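Local coordinates for protein putative acyl-CoA thioester hydrolase YbhC (Escherichia coli K-12, PDB 3GRH) that is an outer-membrane lipoprotein and putative thioesterase with the beta-helix of the pectinesterase family, though it neither binds pectin nor has pectinesterase activity, at residues L205-I210 against I237-I242; S273-D278 against V288-T293; P378-T383 against N400-W405. All coordinates share one frame; numbering follows the deposited sequence.

Contact 1. Residues L205-I210 against I237-I242; sequences LQNLTI and INNVNI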
ATOM      1  N   LEU A 205      11.255   4.866   3.485  1.00  5.58           N
ATOM      2  CA  LEU A 205      10.755   4.868   4.894  1.00  6.39           C
ATOM      3  C   LEU A 205      11.267   3.624   5.590  1.00  7.42           C
ATOM      4  O   LEU A 205      11.263   2.574   5.021  1.00  7.01           O
ATOM      5  CB  LEU A 205       9.249   4.840   4.951  1.00  5.79           C
ATOM      6  CG  LEU A 205       8.523   5.973   4.303  1.00  9.35           C
ATOM      7  CD1 LEU A 205       7.017   5.808   4.438  1.00 11.76           C
ATOM      8  CD2 LEU A 205       8.903   7.362   4.872  1.00 10.53           C
ATOM      9  N   GLN A 206      11.797   3.793   6.780  1.00  6.03           N
ATOM     10  CA  GLN A 206      12.324   2.665   7.529  1.00  6.40           C
ATOM     11  C   GLN A 206      12.113   2.844   9.034  1.00  7.27           C
ATOM     12  O   GLN A 206      12.402   3.915   9.560  1.00  6.39           O
ATOM     13  CB  GLN A 206      13.779   2.476   7.207  1.00  7.46           C
ATOM     14  CG  GLN A 206      14.397   1.247   7.886  1.00  8.79           C
ATOM     15  CD  GLN A 206      15.729   0.880   7.329  1.00 10.72           C
ATOM     16  OE1 GLN A 206      16.800   1.349   7.861  1.00 17.66           O
ATOM     17  NE2 GLN A 206      15.740   0.063   6.293  1.00 10.43           N
ATOM     18  N   ASN A 207      11.746   1.773   9.743  1.00  7.51           N
ATOM     19  CA  ASN A 207      11.821   1.717  11.182  1.00  6.86           C
ATOM     20  C   ASN A 207      10.965   2.746  11.881  1.00  6.60           C
ATOM     21  O   ASN A 207      11.355   3.431  12.812  1.00  8.36           O
ATOM     22  CB  ASN A 207      13.255   1.747  11.720  1.00  7.64           C
ATOM     23  CG  ASN A 207      13.328   1.301  13.161  1.00  6.63           C
ATOM     24  OD1 ASN A 207      12.633   0.313  13.561  1.00  8.13           O
ATOM     25  ND2 ASN A 207      14.249   1.884  13.911  1.00  9.86           N
ATOM     26  N   LEU A 208       9.700   2.833  11.469  1.00  6.78           N
ATOM     27  CA  LEU A 208       8.739   3.734  12.069  1.00  7.72           C
ATOM     28  C   LEU A 208       7.330   3.214  11.878  1.00  5.86           C
ATOM     29  O   LEU A 208       7.134   2.222  11.212  1.00  6.30           O
ATOM     30  CB  LEU A 208       8.823   5.147  11.561  1.00 10.04           C
ATOM     31  CG  LEU A 208       8.964   5.373  10.101  1.00  9.60           C
ATOM     32  CD1 LEU A 208       7.624   5.232   9.417  1.00 10.83           C
ATOM     33  CD2 LEU A 208       9.563   6.685   9.830  1.00 11.72           C
ATOM     34  N   THR A 209       6.384   3.874  12.533  1.00  6.82           N
ATOM     35  CA  THR A 209       4.970   3.485  12.532  1.00  7.43           C
ATOM     36  C   THR A 209       4.195   4.646  12.023  1.00  6.54           C
ATOM     37  O   THR A 209       4.379   5.755  12.460  1.00  9.43           O
ATOM     38  CB  THR A 209       4.452   3.099  13.936  1.00  8.51           C
ATOM     39  OG1 THR A 209       5.221   1.939  14.324  1.00 11.16           O
ATOM     40  CG2 THR A 209       2.971   2.723  13.910  1.00 12.33           C
ATOM     41  N   ILE A 210       3.280   4.351  11.108  1.00  7.90           N
ATOM     42  CA  ILE A 210       2.349   5.390  10.575  1.00  7.38           C
ATOM     43  C   ILE A 210       0.927   4.876  10.793  1.00  8.21           C
ATOM     44  O   ILE A 210       0.632   3.760  10.453  1.00  8.31           O
ATOM     45  CB  ILE A 210       2.540   5.669   9.131  1.00  7.95           C
ATOM     46  CG1 ILE A 210       3.928   6.280   8.857  1.00  9.29           C
ATOM     47  CG2 ILE A 210       1.433   6.623   8.674  1.00 11.18           C
ATOM     48  CD1 ILE A 210       4.423   6.156   7.406  1.00 12.60           C
ATOM     49  N   ILE A 237       9.810   0.939   1.233  1.00  6.74           N
ATOM     50  CA  ILE A 237       9.290   1.003   2.623  1.00  7.34           C
ATOM     51  C   ILE A 237       9.788  -0.266   3.283  1.00  7.79           C
ATOM     52  O   ILE A 237       9.451  -1.388   2.801  1.00  8.83           O
ATOM     53  CB  ILE A 237       7.765   1.023   2.572  1.00  8.44           C
ATOM     54  CG1 ILE A 237       7.328   2.348   1.972  1.00  9.30           C
ATOM     55  CG2 ILE A 237       7.228   0.878   3.954  1.00 11.63           C
ATOM     56  CD1 ILE A 237       5.900   2.366   1.546  1.00 10.40           C
ATOM     57  N   ASN A 238      10.629  -0.139   4.326  1.00  6.62           N
ATOM     58  CA  ASN A 238      11.269  -1.300   4.923  1.00  6.26           C
ATOM     59  C   ASN A 238      11.100  -1.259   6.433  1.00  7.96           C
ATOM     60  O   ASN A 238      11.374  -0.253   7.073  1.00  6.48           O
ATOM     61  CB  ASN A 238      12.753  -1.385   4.561  1.00  7.08           C
ATOM     62  CG  ASN A 238      13.409  -2.540   5.227  1.00  8.95           C
ATOM     63  OD1 ASN A 238      14.340  -2.371   6.071  1.00 14.28           O
ATOM     64  ND2 ASN A 238      12.916  -3.727   4.929  1.00  6.82           N
ATOM     65  N   ASN A 239      10.629  -2.352   7.011  1.00  7.90           N
ATOM     66  CA  ASN A 239      10.478  -2.444   8.499  1.00  8.03           C
ATOM     67  C   ASN A 239       9.663  -1.315   9.033  1.00  8.58           C
ATOM     68  O   ASN A 239      10.084  -0.590   9.937  1.00  7.90           O
ATOM     69  CB  ASN A 239      11.834  -2.497   9.181  1.00  7.67           C
ATOM     70  CG  ASN A 239      11.755  -2.961  10.619  1.00 10.78           C
ATOM     71  OD1 ASN A 239      10.844  -3.716  10.995  1.00 15.21           O
ATOM     72  ND2 ASN A 239      12.674  -2.445  11.441  1.00 16.60           N
ATOM     73  N   VAL A 240       8.477  -1.127   8.451  1.00  7.73           N
ATOM     74  CA  VAL A 240       7.502  -0.091   8.856  1.00  6.68           C
ATOM     75  C   VAL A 240       6.251  -0.768   9.322  1.00  8.69           C
ATOM     76  O   VAL A 240       5.833  -1.776   8.752  1.00 11.29           O
ATOM     77  CB  VAL A 240       7.280   0.932   7.718  1.00  8.73           C
ATOM     78  CG1 VAL A 240       6.055   1.875   7.937  1.00  9.68           C
ATOM     79  CG2 VAL A 240       8.514   1.751   7.506  1.00  8.78           C
ATOM     80  N   ASN A 241       5.560  -0.185  10.292  1.00  6.05           N
ATOM     81  CA  ASN A 241       4.212  -0.629  10.656  1.00  7.07           C
ATOM     82  C   ASN A 241       3.249   0.392  10.095  1.00  8.73           C
ATOM     83  O   ASN A 241       3.422   1.583  10.344  1.00  9.19           O
ATOM     84  CB  ASN A 241       3.988  -0.631  12.185  1.00  8.50           C
ATOM     85  CG  ASN A 241       4.843  -1.617  12.912  1.00 11.83           C
ATOM     86  OD1 ASN A 241       5.198  -2.657  12.423  1.00 15.20           O
ATOM     87  ND2 ASN A 241       5.300  -1.213  14.096  1.00 13.29           N
ATOM     88  N   ILE A 242       2.273  -0.067   9.336  1.00  8.49           N
ATOM     89  CA  ILE A 242       1.214   0.783   8.783  1.00  7.82           C
ATOM     90  C   ILE A 242      -0.109   0.334   9.332  1.00  8.70           C
ATOM     91  O   ILE A 242      -0.511  -0.803   9.080  1.00  8.46           O
ATOM     92  CB  ILE A 242       1.204   0.730   7.221  1.00  9.47           C
ATOM     93  CG1 ILE A 242       2.597   0.869   6.630  1.00 11.00           C
ATOM     94  CG2 ILE A 242       0.322   1.859   6.794  1.00 12.62           C
ATOM     95  CD1 ILE A 242       2.603   0.548   5.128  1.00 14.50           C
TER
HETATM   96  O   HOH W   1      14.140  -1.794  14.474  1.00 20.66           O
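Two groups grip the hydroxyl of Thr209: Asn241 ND2 donates to Thr209 OG1 across 3.2 Å, Thr209 OG1 lying 22° out of the Asn241 amide plane, and Thr209 OG1 is also hydrogen-bonded to Pro139 O. The contact joins two successive coils of a parallel beta-helix, each turning a corner, at Asn207 and at Asn239, with a left-handed backbone. Before the corner Asn238 N reaches Leu205 O at 2.9 Å; after it Ile210 N meets Asn241 O, also at 2.9 Å. At the corner itself, Asn207 N divides weakly between Asn238 O and Asn239 O. The two corner asparagines lie side by side, amide planes only 10° apart, with a water hydrogen-bonded to Asn207 OD1 and more weakly to Asn239 ND2; Asn207 ND2 turns back to Gly134 O and Gly136 O. Beside them, the extended Gln206 side chain offers NE2 to Asn238 OD1 at 2.8 Å in a bent, weak bond, while Asn238 ND2 passes on to Thr271 OG1. Inside, Leu208 CD1 lies 4.0 Å from Val240 CG1. The amides thus link coil to coil along the polar side, while aliphatic packing fills the interior between the same coils.

Contact 2. Residues S273-D278 against V288-T293; sequences SYIEGD and VVFDNT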
ATOM      1  N   SER A 273       7.622  -5.598   6.559  1.00  6.29           N
ATOM      2  CA  SER A 273       6.687  -4.645   7.180  1.00  6.49           C
ATOM      3  C   SER A 273       5.449  -5.329   7.754  1.00  8.17           C
ATOM      4  O   SER A 273       5.311  -6.537   7.651  1.00  8.44           O
ATOM      5  CB  SER A 273       6.320  -3.533   6.241  1.00  8.82           C
ATOM      6  OG  SER A 273       7.472  -2.702   5.916  1.00  7.41           O
ATOM      7  N   TYR A 274       4.649  -4.545   8.450  1.00  6.46           N
ATOM      8  CA  TYR A 274       3.443  -5.045   9.083  1.00  6.85           C
ATOM      9  C   TYR A 274       2.359  -4.104   8.716  1.00  6.47           C
ATOM     10  O   TYR A 274       2.501  -2.933   8.961  1.00  7.93           O
ATOM     11  CB  TYR A 274       3.616  -5.111  10.563  1.00  7.89           C
ATOM     12  CG  TYR A 274       2.372  -5.463  11.328  1.00  6.77           C
ATOM     13  CD1 TYR A 274       1.958  -6.744  11.437  1.00 10.74           C
ATOM     14  CD2 TYR A 274       1.613  -4.500  11.901  1.00 10.00           C
ATOM     15  CE1 TYR A 274       0.803  -7.072  12.096  1.00 13.08           C
ATOM     16  CE2 TYR A 274       0.487  -4.841  12.617  1.00 10.16           C
ATOM     17  CZ  TYR A 274       0.080  -6.100  12.658  1.00 12.01           C
ATOM     18  OH  TYR A 274      -1.069  -6.499  13.372  1.00 14.21           O
ATOM     19  N   ILE A 275       1.249  -4.605   8.161  1.00  6.90           N
ATOM     20  CA  ILE A 275       0.136  -3.747   7.717  1.00  6.45           C
ATOM     21  C   ILE A 275      -1.154  -4.309   8.288  1.00  7.19           C
ATOM     22  O   ILE A 275      -1.383  -5.506   8.215  1.00  9.76           O
ATOM     23  CB  ILE A 275       0.071  -3.721   6.184  1.00  6.65           C
ATOM     24  CG1 ILE A 275       1.394  -3.270   5.645  1.00  7.52           C
ATOM     25  CG2 ILE A 275      -1.087  -2.768   5.751  1.00  9.09           C
ATOM     26  CD1 ILE A 275       1.421  -3.170   4.083  1.00 11.79           C
ATOM     27  N   GLU A 276      -1.894  -3.464   8.986  1.00  6.51           N
ATOM     28  CA  GLU A 276      -3.106  -3.902   9.734  1.00  8.33           C
ATOM     29  C   GLU A 276      -4.289  -3.080   9.240  1.00  8.00           C
ATOM     30  O   GLU A 276      -4.172  -1.893   8.968  1.00  8.93           O
ATOM     31  CB  GLU A 276      -2.876  -3.598  11.205  1.00 10.05           C
ATOM     32  CG  GLU A 276      -3.956  -3.997  12.154  1.00 12.36           C
ATOM     33  CD  GLU A 276      -3.512  -3.833  13.584  1.00 16.18           C
ATOM     34  OE1 GLU A 276      -2.589  -4.580  14.054  1.00 21.61           O
ATOM     35  OE2 GLU A 276      -4.134  -2.981  14.292  1.00 20.99           O
ATOM     36  N   GLY A 277      -5.428  -3.727   9.114  1.00  6.37           N
ATOM     37  CA  GLY A 277      -6.662  -3.044   8.826  1.00  7.35           C
ATOM     38  C   GLY A 277      -7.805  -4.011   8.769  1.00  6.69           C
ATOM     39  O   GLY A 277      -7.716  -5.125   9.267  1.00  6.95           O
ATOM     40  N   ASP A 278      -8.898  -3.554   8.169  1.00  8.28           N
ATOM     41  CA  ASP A 278     -10.033  -4.445   7.931  1.00  9.17           C
ATOM     42  C   ASP A 278     -10.524  -4.481   6.485  1.00  9.37           C
ATOM     43  O   ASP A 278     -10.378  -5.487   5.801  1.00 10.12           O
ATOM     44  CB  ASP A 278     -11.184  -4.215   8.951  1.00 10.04           C
ATOM     45  CG  ASP A 278     -11.563  -2.760   9.170  1.00 12.55           C
ATOM     46  OD1 ASP A 278     -11.621  -1.934   8.224  1.00 13.07           O
ATOM     47  OD2 ASP A 278     -11.947  -2.464  10.343  1.00 10.93           O
ATOM     48  N   VAL A 288       3.055  -2.636  -6.984  1.00  7.25           N
ATOM     49  CA  VAL A 288       3.600  -2.721  -5.618  1.00  6.85           C
ATOM     50  C   VAL A 288       3.998  -4.139  -5.379  1.00  6.99           C
ATOM     51  O   VAL A 288       3.191  -5.041  -5.603  1.00  8.10           O
ATOM     52  CB  VAL A 288       2.600  -2.309  -4.529  1.00  8.30           C
ATOM     53  CG1 VAL A 288       3.361  -2.194  -3.174  1.00  9.16           C
ATOM     54  CG2 VAL A 288       1.929  -0.984  -4.933  1.00 11.01           C
ATOM     55  N   VAL A 289       5.209  -4.377  -4.882  1.00  5.79           N
ATOM     56  CA  VAL A 289       5.692  -5.679  -4.466  1.00  5.24           C
ATOM     57  C   VAL A 289       5.831  -5.686  -2.965  1.00  6.23           C
ATOM     58  O   VAL A 289       6.472  -4.784  -2.450  1.00  7.32           O
ATOM     59  CB  VAL A 289       6.996  -6.029  -5.145  1.00  4.97           C
ATOM     60  CG1 VAL A 289       7.582  -7.318  -4.514  1.00  8.26           C
ATOM     61  CG2 VAL A 289       6.889  -6.193  -6.682  1.00  6.30           C
ATOM     62  N   PHE A 290       5.201  -6.639  -2.295  1.00  6.90           N
ATOM     63  CA  PHE A 290       5.275  -6.827  -0.837  1.00  7.39           C
ATOM     64  C   PHE A 290       6.064  -8.070  -0.634  1.00 10.50           C
ATOM     65  O   PHE A 290       5.634  -9.125  -1.064  1.00 12.21           O
ATOM     66  CB  PHE A 290       3.872  -7.055  -0.283  1.00  9.60           C
ATOM     67  CG  PHE A 290       2.962  -5.900  -0.445  1.00  8.67           C
ATOM     68  CD1 PHE A 290       2.959  -4.921   0.535  1.00 10.73           C
ATOM     69  CD2 PHE A 290       2.092  -5.795  -1.512  1.00 10.05           C
ATOM     70  CE1 PHE A 290       2.127  -3.851   0.454  1.00  9.11           C
ATOM     71  CE2 PHE A 290       1.257  -4.681  -1.582  1.00 10.52           C
ATOM     72  CZ  PHE A 290       1.324  -3.705  -0.596  1.00 10.83           C
ATOM     73  N   ASP A 291       7.203  -7.994   0.031  1.00 10.18           N
ATOM     74  CA  ASP A 291       8.047  -9.167   0.309  1.00 10.87           C
ATOM     75  C   ASP A 291       8.210  -9.290   1.828  1.00  9.42           C
ATOM     76  O   ASP A 291       8.516  -8.294   2.515  1.00  9.81           O
ATOM     77  CB  ASP A 291       9.348  -9.088  -0.414  1.00 12.72           C
ATOM     78  CG  ASP A 291      10.124 -10.423  -0.436  1.00 21.44           C
ATOM     79  OD1 ASP A 291      11.191 -10.445  -1.097  1.00 35.65           O
ATOM     80  OD2 ASP A 291       9.714 -11.452   0.163  1.00 34.08           O
ATOM     81  N   ASN A 292       8.011 -10.487   2.379  1.00  9.19           N
ATOM     82  CA  ASN A 292       8.109 -10.682   3.791  1.00 10.09           C
ATOM     83  C   ASN A 292       7.383  -9.672   4.648  1.00 10.68           C
ATOM     84  O   ASN A 292       7.919  -9.160   5.649  1.00 11.55           O
ATOM     85  CB  ASN A 292       9.553 -10.756   4.138  1.00 11.38           C
ATOM     86  CG  ASN A 292      10.182 -11.989   3.531  1.00 19.21           C
ATOM     87  OD1 ASN A 292       9.906 -13.102   3.996  1.00 26.69           O
ATOM     88  ND2 ASN A 292      11.011 -11.829   2.496  1.00 23.94           N
ATOM     89  N   THR A 293       6.158  -9.420   4.239  1.00  8.50           N
ATOM     90  CA  THR A 293       5.272  -8.512   4.924  1.00  9.40           C
ATOM     91  C   THR A 293       4.199  -9.322   5.593  1.00  9.62           C
ATOM     92  O   THR A 293       3.705 -10.317   5.071  1.00 10.99           O
ATOM     93  CB  THR A 293       4.773  -7.435   3.956  1.00 11.27           C
ATOM     94  OG1 THR A 293       5.911  -6.622   3.645  1.00 13.65           O
ATOM     95  CG2 THR A 293       3.694  -6.577   4.596  1.00 11.41           C
TER
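The Ile275 side chain, with CG1 anti to its carbonyl carbon (chi1 -56°) and CD1 extended beyond it, meets Phe290, whose ring sits beside its own backbone N (chi1 -64°). These torsions carry Ile275 CD1 to 3.8 Å from Phe290 CE1, the two side chains crossing at about a right angle. The setting is the interior of a parallel beta-helix, the pectinesterase fold: strand 274-277 runs along one face, and strand 287-291, in the next coil, along another. Phe290 is packed further by Val288 CG1, 3.5 Å above one ring face and offset toward the rim, and by Phe295, which it meets edge to face.

Thr293 closes the corner where its coil comes alongside Ser273. Its methyl CG2 is the main point of contact, 3.5 Å from Ser273 O and 4.1 Å from Ile275 CD1, and Thr293 CA adds a CA-H...O contact to the same carbonyl. Thr293 OG1 turns back weakly to Asp291 O across the left-handed bend at Asn292. A glycine in place of Thr293 would probably open a gap beside Ile275 CD1 and Ser273 O and lose the weak hydroxyl bond to Asp291 O. No hydrogen bond joins the two segments directly; Ser273 and Ile275 instead pair through their backbones with Glu294, the residue that follows Thr293, while Ser273 OG bonds to Thr271 O and Val240 N and ties its corner to the preceding coil. The Ile275 side chain is about 10 Å from that of Asp280, the predicted nucleophile. On the outward side of strand 274-277, Tyr274 OH donates at 2.5 Å to the anti lone pair of Glu276 OE1, which lies in the plane of the tyrosine ring, while Glu276 OE2 forms a salt bridge with Arg245 NH1.

Contact 3. Residues P378-T383 against N400-W405; sequences PFAGNT and NYNRMW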
ATOM      1  N   PRO A 378     -19.632  -8.986 -10.063  1.00 15.95           N
ATOM      2  CA  PRO A 378     -19.427 -10.253  -9.379  1.00 14.59           C
ATOM      3  C   PRO A 378     -18.045 -10.831  -9.601  1.00 15.75           C
ATOM      4  O   PRO A 378     -17.511 -10.713 -10.685  1.00 16.40           O
ATOM      5  CB  PRO A 378     -20.496 -11.149 -10.007  1.00 15.39           C
ATOM      6  CG  PRO A 378     -21.545 -10.204 -10.409  1.00 16.62           C
ATOM      7  CD  PRO A 378     -20.844  -9.010 -10.917  1.00 15.80           C
ATOM      8  N   PHE A 379     -17.465 -11.471  -8.579  1.00 14.17           N
ATOM      9  CA  PHE A 379     -16.155 -12.043  -8.771  1.00 13.87           C
ATOM     10  C   PHE A 379     -16.255 -13.162  -9.792  1.00 13.98           C
ATOM     11  O   PHE A 379     -17.219 -13.963  -9.747  1.00 14.64           O
ATOM     12  CB  PHE A 379     -15.560 -12.618  -7.514  1.00 13.40           C
ATOM     13  CG  PHE A 379     -14.265 -13.246  -7.763  1.00 13.60           C
ATOM     14  CD1 PHE A 379     -13.146 -12.450  -7.989  1.00 14.61           C
ATOM     15  CD2 PHE A 379     -14.101 -14.626  -7.773  1.00 15.79           C
ATOM     16  CE1 PHE A 379     -11.895 -13.014  -8.245  1.00 14.22           C
ATOM     17  CE2 PHE A 379     -12.849 -15.183  -8.064  1.00 13.00           C
ATOM     18  CZ  PHE A 379     -11.750 -14.383  -8.275  1.00 13.55           C
ATOM     19  N   ALA A 380     -15.308 -13.212 -10.722  1.00 12.52           N
ATOM     20  CA  ALA A 380     -15.272 -14.259 -11.764  1.00 14.57           C
ATOM     21  C   ALA A 380     -13.877 -14.689 -12.014  1.00 14.43           C
ATOM     22  O   ALA A 380     -13.083 -13.949 -12.557  1.00 14.74           O
ATOM     23  CB  ALA A 380     -15.864 -13.691 -13.085  1.00 16.08           C
ATOM     24  N   GLY A 381     -13.539 -15.883 -11.582  1.00 13.36           N
ATOM     25  CA  GLY A 381     -12.219 -16.390 -11.719  1.00 13.15           C
ATOM     26  C   GLY A 381     -12.134 -17.203 -12.986  1.00 13.65           C
ATOM     27  O   GLY A 381     -13.048 -17.963 -13.312  1.00 17.88           O
ATOM     28  N   ASN A 382     -11.030 -17.052 -13.706  1.00 14.04           N
ATOM     29  CA  ASN A 382     -10.839 -17.757 -14.976  1.00 12.91           C
ATOM     30  C   ASN A 382     -10.039 -19.022 -14.800  1.00 12.55           C
ATOM     31  O   ASN A 382      -8.899 -18.995 -14.390  1.00 15.25           O
ATOM     32  CB  ASN A 382     -10.073 -16.886 -15.943  1.00 14.01           C
ATOM     33  CG  ASN A 382     -10.007 -17.444 -17.326  1.00 16.66           C
ATOM     34  OD1 ASN A 382     -10.495 -18.585 -17.650  1.00 18.00           O
ATOM     35  ND2 ASN A 382      -9.441 -16.651 -18.194  1.00 18.13           N
ATOM     36  N   THR A 383     -10.669 -20.158 -15.021  1.00 13.03           N
ATOM     37  CA  THR A 383      -9.973 -21.429 -14.886  1.00 13.69           C
ATOM     38  C   THR A 383      -9.466 -21.944 -16.221  1.00 14.02           C
ATOM     39  O   THR A 383      -8.785 -22.959 -16.305  1.00 12.63           O
ATOM     40  CB  THR A 383     -10.798 -22.487 -14.209  1.00 15.55           C
ATOM     41  OG1 THR A 383     -11.976 -22.719 -14.980  1.00 16.55           O
ATOM     42  CG2 THR A 383     -11.114 -22.081 -12.820  1.00 17.92           C
ATOM     43  N   ASN A 400     -13.022 -10.040 -19.187  1.00  7.93           N
ATOM     44  CA  ASN A 400     -14.234 -10.755 -18.820  1.00  8.21           C
ATOM     45  C   ASN A 400     -14.161 -11.469 -17.484  1.00  8.74           C
ATOM     46  O   ASN A 400     -15.184 -11.954 -16.949  1.00 12.07           O
ATOM     47  CB  ASN A 400     -14.675 -11.747 -19.881  1.00  8.71           C
ATOM     48  CG  ASN A 400     -14.941 -11.104 -21.221  1.00  8.04           C
ATOM     49  OD1 ASN A 400     -14.346 -11.529 -22.270  1.00 15.08           O
ATOM     50  ND2 ASN A 400     -15.730 -10.086 -21.209  1.00  5.17           N
ATOM     51  N   TYR A 401     -12.949 -11.520 -16.944  1.00  9.39           N
ATOM     52  CA  TYR A 401     -12.705 -12.136 -15.663  1.00 10.20           C
ATOM     53  C   TYR A 401     -11.877 -11.234 -14.772  1.00  9.78           C
ATOM     54  O   TYR A 401     -11.203 -10.310 -15.237  1.00 11.34           O
ATOM     55  CB  TYR A 401     -11.945 -13.453 -15.875  1.00  8.85           C
ATOM     56  CG  TYR A 401     -12.756 -14.413 -16.667  1.00 10.17           C
ATOM     57  CD1 TYR A 401     -13.678 -15.248 -16.052  1.00 11.00           C
ATOM     58  CD2 TYR A 401     -12.546 -14.533 -17.988  1.00 13.42           C
ATOM     59  CE1 TYR A 401     -14.379 -16.144 -16.735  1.00 18.44           C
ATOM     60  CE2 TYR A 401     -13.303 -15.418 -18.726  1.00 16.17           C
ATOM     61  CZ  TYR A 401     -14.211 -16.206 -18.097  1.00 17.58           C
ATOM     62  OH  TYR A 401     -14.975 -17.100 -18.826  1.00 20.71           O
ATOM     63  N   ASN A 402     -11.815 -11.580 -13.483  1.00  8.16           N
ATOM     64  CA  ASN A 402     -10.936 -10.863 -12.593  1.00  8.32           C
ATOM     65  C   ASN A 402      -9.495 -11.335 -12.790  1.00  8.19           C
ATOM     66  O   ASN A 402      -9.240 -12.306 -13.464  1.00 10.21           O
ATOM     67  CB  ASN A 402     -11.430 -11.073 -11.164  1.00  8.83           C
ATOM     68  CG  ASN A 402     -12.589 -10.193 -10.811  1.00 14.28           C
ATOM     69  OD1 ASN A 402     -12.447  -8.977 -10.476  1.00 17.23           O
ATOM     70  ND2 ASN A 402     -13.770 -10.737 -10.916  1.00  9.64           N
ATOM     71  N   ARG A 403      -8.577 -10.624 -12.187  1.00  9.06           N
ATOM     72  CA  ARG A 403      -7.141 -10.828 -12.290  1.00  7.74           C
ATOM     73  C   ARG A 403      -6.521 -10.926 -10.910  1.00  7.95           C
ATOM     74  O   ARG A 403      -5.471 -10.381 -10.620  1.00  9.04           O
ATOM     75  CB  ARG A 403      -6.526  -9.654 -13.056  1.00  8.74           C
ATOM     76  CG  ARG A 403      -7.002  -9.513 -14.440  1.00 10.54           C
ATOM     77  CD  ARG A 403      -6.078  -8.673 -15.292  1.00 11.28           C
ATOM     78  NE  ARG A 403      -6.075  -7.275 -14.831  1.00  9.68           N
ATOM     79  CZ  ARG A 403      -5.291  -6.329 -15.284  1.00  8.76           C
ATOM     80  NH1 ARG A 403      -4.392  -6.654 -16.158  1.00 10.23           N
ATOM     81  NH2 ARG A 403      -5.398  -5.097 -14.840  1.00  9.77           N
ATOM     82  N   MET A 404      -7.145 -11.755 -10.091  1.00  9.16           N
ATOM     83  CA  MET A 404      -6.707 -12.063  -8.728  1.00 10.78           C
ATOM     84  C   MET A 404      -6.350 -13.556  -8.644  1.00  9.94           C
ATOM     85  O   MET A 404      -7.181 -14.459  -8.848  1.00 11.66           O
ATOM     86  CB  MET A 404      -7.829 -11.560  -7.777  1.00 11.27           C
ATOM     87  CG  MET A 404      -8.084 -10.167  -8.122  1.00 14.63           C
ATOM     88  SD  MET A 404      -9.646  -9.586  -7.850  1.00 27.31           S
ATOM     89  CE  MET A 404      -9.106  -8.919  -6.374  1.00 20.32           C
ATOM     90  N   TRP A 405      -5.077 -13.791  -8.365  1.00  9.82           N
ATOM     91  CA  TRP A 405      -4.465 -15.106  -8.496  1.00  9.59           C
ATOM     92  C   TRP A 405      -3.583 -15.535  -7.333  1.00  8.94           C
ATOM     93  O   TRP A 405      -3.092 -14.676  -6.614  1.00  8.77           O
ATOM     94  CB  TRP A 405      -3.523 -15.131  -9.692  1.00 10.29           C
ATOM     95  CG  TRP A 405      -4.008 -14.478 -10.951  1.00 10.11           C
ATOM     96  CD1 TRP A 405      -3.734 -13.249 -11.319  1.00  8.92           C
ATOM     97  CD2 TRP A 405      -4.863 -15.034 -11.984  1.00 10.95           C
ATOM     98  NE1 TRP A 405      -4.311 -12.972 -12.562  1.00 10.86           N
ATOM     99  CE2 TRP A 405      -5.055 -14.033 -12.952  1.00 10.88           C
ATOM    100  CE3 TRP A 405      -5.499 -16.252 -12.165  1.00 12.80           C
ATOM    101  CZ2 TRP A 405      -5.818 -14.244 -14.105  1.00 12.43           C
ATOM    102  CZ3 TRP A 405      -6.260 -16.451 -13.306  1.00 12.12           C
ATOM    103  CH2 TRP A 405      -6.405 -15.498 -14.257  1.00 14.07           C
TER
HETATM  104  O   HOH W   2      -9.295 -14.943 -12.960  1.00 17.49           O
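Asn382 lays its side chain over one face of Tyr401. The backbone sets Asn382 CB 4.0 Å from the Tyr401 ring centroid in a CH-pi contact, and with CG anti to the backbone N (chi1 -172°) the amide lies along the ring, stacked 19° from its plane. The amide's rotation is fixed by Asn382 OD1, which accepts from Gly384 N. Ala380 O lies near the plane of the same tyrosine, at its edge, and takes a nearly straight bond from Asn402 N at 2.8 Å, while the methyl of Ala380, CB, rests 4.0 Å from Tyr401 CD1.

The Phe379 ring crosses the Asn402 side chain obliquely: Phe379 CE1 touches Asn402 CB at 3.5 Å, and ring and amide planes are only 18° apart. Met404 SD comes to the edge of that ring, 5.4 Å from the Phe379 centroid, a Met-aromatic contact. Trp369 meets Phe379 as well. Farther along, the edge of Trp405 comes up to Asn382 O, a carbonyl that accepts a hydrogen bond from Arg394 NH1. A water joins Asn382 N, at 2.8 Å, to Asn402 O.

The Met404 side chain is also about 5 Å from that of Arg340, a substrate-binding residue by similarity. One direct backbone bond and one water therefore fasten this loop across residues 400-405, and side-chain packing, much of it against flat groups, adds to these.

Overall arrangement
Along the chain the contacts follow one another, contact 1 closing before contact 2 opens and contact 3 coming last. Contacts 1 and 2 are neighbours, their centres 10 Å apart: strands 240-243 and 274-277 lie side by side, and Ile242 N and O probably bond to Tyr274 O and Glu276 N, carrying the coil-to-coil pairing onward. Contact 3 is centred about 23 Å from contact 2 and 32 Å from contact 1, across the chain's centre from the latter. Strands 204-206, 235-238, 287-291 and 403-407 belong to one parallel sheet, with 403-407 at one edge. The three contacts therefore sample the beta-helix from its middle coils to its C-terminal end, where a loop packs on the last strand.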